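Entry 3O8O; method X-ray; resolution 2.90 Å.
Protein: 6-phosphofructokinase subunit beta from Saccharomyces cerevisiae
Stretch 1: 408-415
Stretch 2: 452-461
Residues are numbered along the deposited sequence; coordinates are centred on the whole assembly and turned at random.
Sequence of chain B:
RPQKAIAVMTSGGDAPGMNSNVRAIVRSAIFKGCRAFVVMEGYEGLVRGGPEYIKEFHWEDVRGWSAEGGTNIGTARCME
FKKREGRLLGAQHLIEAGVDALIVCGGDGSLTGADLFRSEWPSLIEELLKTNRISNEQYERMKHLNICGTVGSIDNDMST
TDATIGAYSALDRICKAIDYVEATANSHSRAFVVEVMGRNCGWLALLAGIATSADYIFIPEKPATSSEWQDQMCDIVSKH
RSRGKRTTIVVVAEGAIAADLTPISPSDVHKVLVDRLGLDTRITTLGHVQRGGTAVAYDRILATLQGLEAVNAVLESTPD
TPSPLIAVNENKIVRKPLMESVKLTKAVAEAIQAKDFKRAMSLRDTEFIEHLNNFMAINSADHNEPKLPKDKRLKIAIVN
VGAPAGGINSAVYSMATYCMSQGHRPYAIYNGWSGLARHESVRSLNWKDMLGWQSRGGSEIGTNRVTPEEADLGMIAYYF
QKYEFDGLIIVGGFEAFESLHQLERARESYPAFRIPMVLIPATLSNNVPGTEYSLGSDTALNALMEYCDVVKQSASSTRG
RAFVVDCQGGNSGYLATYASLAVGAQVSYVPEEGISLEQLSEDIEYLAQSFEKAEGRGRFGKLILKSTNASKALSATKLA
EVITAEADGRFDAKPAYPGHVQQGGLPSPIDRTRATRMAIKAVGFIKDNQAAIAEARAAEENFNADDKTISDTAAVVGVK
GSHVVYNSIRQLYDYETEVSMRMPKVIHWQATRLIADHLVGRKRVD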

# COMPACT_ATOMS: atom_id res chain seq x y z
N ILE B 408 15.63 2.35 29.84
CA ILE B 408 14.80 3.38 30.42
C ILE B 408 14.42 2.97 31.84
O ILE B 408 14.40 3.80 32.73
CB ILE B 408 13.54 3.63 29.58
CG1 ILE B 408 13.92 4.41 28.32
CG2 ILE B 408 12.50 4.39 30.39
CD1 ILE B 408 12.74 4.78 27.44
N ASN B 409 14.12 1.70 32.06
CA ASN B 409 13.78 1.30 33.41
C ASN B 409 15.02 1.42 34.29
O ASN B 409 14.94 1.70 35.48
CB ASN B 409 13.25 -0.14 33.45
CG ASN B 409 11.81 -0.25 32.93
OD1 ASN B 409 11.05 0.72 32.96
ND2 ASN B 409 11.44 -1.45 32.49
N SER B 410 16.18 1.21 33.69
CA SER B 410 17.41 1.32 34.44
C SER B 410 17.52 2.77 34.88
O SER B 410 17.74 3.05 36.04
CB SER B 410 18.61 0.95 33.58
OG SER B 410 18.42 -0.31 32.96
N ALA B 411 17.35 3.69 33.93
CA ALA B 411 17.45 5.10 34.25
C ALA B 411 16.55 5.39 35.44
O ALA B 411 17.02 5.90 36.45
CB ALA B 411 17.03 5.95 33.06
N VAL B 412 15.28 5.04 35.34
CA VAL B 412 14.36 5.29 36.45
C VAL B 412 14.95 4.71 37.72
O VAL B 412 15.32 5.44 38.63
N TYR B 413 15.08 3.39 37.78
CA TYR B 413 15.63 2.75 38.96
C TYR B 413 16.85 3.47 39.52
O TYR B 413 16.94 3.74 40.71
CB TYR B 413 16.02 1.32 38.65
CG TYR B 413 16.69 0.60 39.80
CD1 TYR B 413 15.94 -0.06 40.76
CD2 TYR B 413 18.08 0.54 39.88
CE1 TYR B 413 16.54 -0.78 41.78
CE2 TYR B 413 18.70 -0.18 40.89
CZ TYR B 413 17.92 -0.84 41.84
OH TYR B 413 18.50 -1.57 42.84
N SER B 414 17.81 3.76 38.64
CA SER B 414 19.03 4.43 39.05
C SER B 414 18.74 5.82 39.59
O SER B 414 19.24 6.20 40.64
CB SER B 414 20.03 4.50 37.89
OG SER B 414 20.56 3.21 37.61
N MET B 415 17.92 6.59 38.88
CA MET B 415 17.58 7.93 39.33
C MET B 415 16.92 7.87 40.69
O MET B 415 17.24 8.66 41.58
CB MET B 415 16.63 8.62 38.36
CG MET B 415 16.07 9.94 38.90
SD MET B 415 14.74 9.72 40.09
CE MET B 415 13.71 11.14 39.71
N GLY B 452 14.42 -5.36 40.56
CA GLY B 452 14.52 -5.85 39.19
C GLY B 452 14.59 -4.79 38.08
O GLY B 452 15.28 -4.95 37.06
N TRP B 453 13.87 -3.69 38.29
CA TRP B 453 13.83 -2.61 37.32
C TRP B 453 15.14 -2.29 36.62
O TRP B 453 15.16 -1.92 35.44
CB TRP B 453 13.30 -1.34 37.98
CG TRP B 453 11.87 -1.44 38.35
CD1 TRP B 453 11.17 -2.59 38.68
CD2 TRP B 453 10.94 -0.36 38.48
NE1 TRP B 453 9.88 -2.26 39.01
CE2 TRP B 453 9.71 -0.90 38.90
CE3 TRP B 453 11.03 1.02 38.29
CZ2 TRP B 453 8.59 -0.11 39.13
CZ3 TRP B 453 9.90 1.81 38.52
CH2 TRP B 453 8.70 1.24 38.93
N GLN B 454 16.25 -2.40 37.34
CA GLN B 454 17.52 -2.06 36.72
C GLN B 454 17.71 -2.78 35.40
O GLN B 454 18.25 -2.21 34.45
CB GLN B 454 18.71 -2.41 37.63
CG GLN B 454 20.07 -2.31 36.92
CD GLN B 454 20.40 -0.90 36.49
OE1 GLN B 454 19.51 -0.06 36.34
NE2 GLN B 454 21.68 -0.62 36.29
N SER B 455 17.24 -4.02 35.34
CA SER B 455 17.41 -4.83 34.15
C SER B 455 16.14 -5.36 33.50
O SER B 455 16.04 -6.55 33.19
CB SER B 455 18.30 -5.99 34.50
OG SER B 455 17.67 -6.78 35.48
N ARG B 456 15.16 -4.51 33.27
CA ARG B 456 13.95 -4.98 32.64
C ARG B 456 13.77 -4.18 31.41
O ARG B 456 14.17 -3.02 31.36
CB ARG B 456 12.75 -4.79 33.54
CG ARG B 456 12.66 -5.84 34.60
CD ARG B 456 11.37 -5.71 35.37
NE ARG B 456 11.32 -6.66 36.46
CZ ARG B 456 10.34 -6.71 37.34
NH1 ARG B 456 9.33 -5.86 37.24
NH2 ARG B 456 10.37 -7.61 38.32
N GLY B 457 13.18 -4.80 30.40
CA GLY B 457 12.93 -4.11 29.16
C GLY B 457 11.59 -3.46 29.36
O GLY B 457 11.07 -3.45 30.47
N GLY B 458 11.02 -2.93 28.30
CA GLY B 458 9.73 -2.30 28.45
C GLY B 458 9.82 -1.01 29.24
O GLY B 458 10.88 -0.38 29.32
N SER B 459 8.69 -0.62 29.83
CA SER B 459 8.60 0.58 30.63
C SER B 459 7.70 0.35 31.83
O SER B 459 6.48 0.35 31.68
CB SER B 459 8.04 1.73 29.81
OG SER B 459 7.70 2.84 30.64
N GLU B 460 8.31 0.16 33.00
CA GLU B 460 7.58 -0.05 34.24
C GLU B 460 6.59 1.07 34.53
O GLU B 460 5.45 0.81 34.86
CB GLU B 460 8.55 -0.16 35.41
CG GLU B 460 9.35 -1.44 35.44
CD GLU B 460 8.49 -2.67 35.74
OE1 GLU B 460 7.35 -2.49 36.24
OE2 GLU B 460 8.95 -3.81 35.48
N ILE B 461 7.03 2.32 34.39
CA ILE B 461 6.13 3.44 34.66
C ILE B 461 5.30 3.85 33.45
O ILE B 461 4.47 4.76 33.55
CB ILE B 461 6.89 4.69 35.21
CG1 ILE B 461 7.70 5.37 34.11
CG2 ILE B 461 7.79 4.26 36.36
CD1 ILE B 461 8.35 6.67 34.53

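Stretch 1 is helical throughout, held by i to i+4 backbone hydrogen bonds such as Tyr413 N to Asn409 O at 2.9 Å, and it packs against a segment that is mostly loop, with a short 3-10 piece at Trp453 and Gln454. The two backbones come nearest at Ser410 and Gln454, whose CA atoms lie 4.1 Å apart. Together the stretches bury 484 Å².

Ile408 points toward the loop, but Ile408 CB stays 4.8 Å from Gly458 O, so the contact effectively begins at Asn409. This residue has the largest covered area, 125 Å², and its amide reaches into the bend of residues 456-460. Asn409 OD1 accepts a hydrogen bond from Glu460 N at 2.8 Å, with an angle of 162° at the hydrogen, close to linear. The other end of the amide is less well served: Asn409 ND2 gives a weak hydrogen bond to Arg456 O, at 3.3 Å and 142°. Distance alone would mislead here, because Asn409 ND2 is nearer to Gly457 O, at 2.9 Å, yet the angle is too poor for a hydrogen bond. Gly458 has a phi of 69°, a value that by itself favours glycine. The loop also has its own brace, a salt bridge from Arg456 NH1 to Glu460 OE2 at 2.7 Å, which links the residues bearing the two backbone atoms that Asn409 engages.

Ser410 follows with its CB directed sideways and chi1 in the m well. Its hydroxyl donates to the loop backbone, Ser410 OG to Gln454 O, at 2.4 Å. That is very short for a hydrogen bond, and at 2.90 Å resolution the exact length deserves caution. Ala411 points away and makes no contact. Val412 has no side-chain atoms in the model, so nothing can be said of its packing.

One turn on from Asn409, Tyr413 supplies the apolar part of the contact. Its CB lies 3.9 Å from Trp453 CB; the Trp453 side chain starts toward the helix, but its end leads away. Gln454 CB sits over one face of the Tyr413 ring, 4.2 Å from the ring centroid and 28° off the normal, which fits a CH-pi interaction.

Ser414 is peripheral: Ser414 OG approaches Gln454 OE1 only to 3.7 Å and instead gives a weak hydrogen bond to Ser410 O at 3.2 Å within the helix, although the position of this hydroxyl is less certain. Met415 is out of reach.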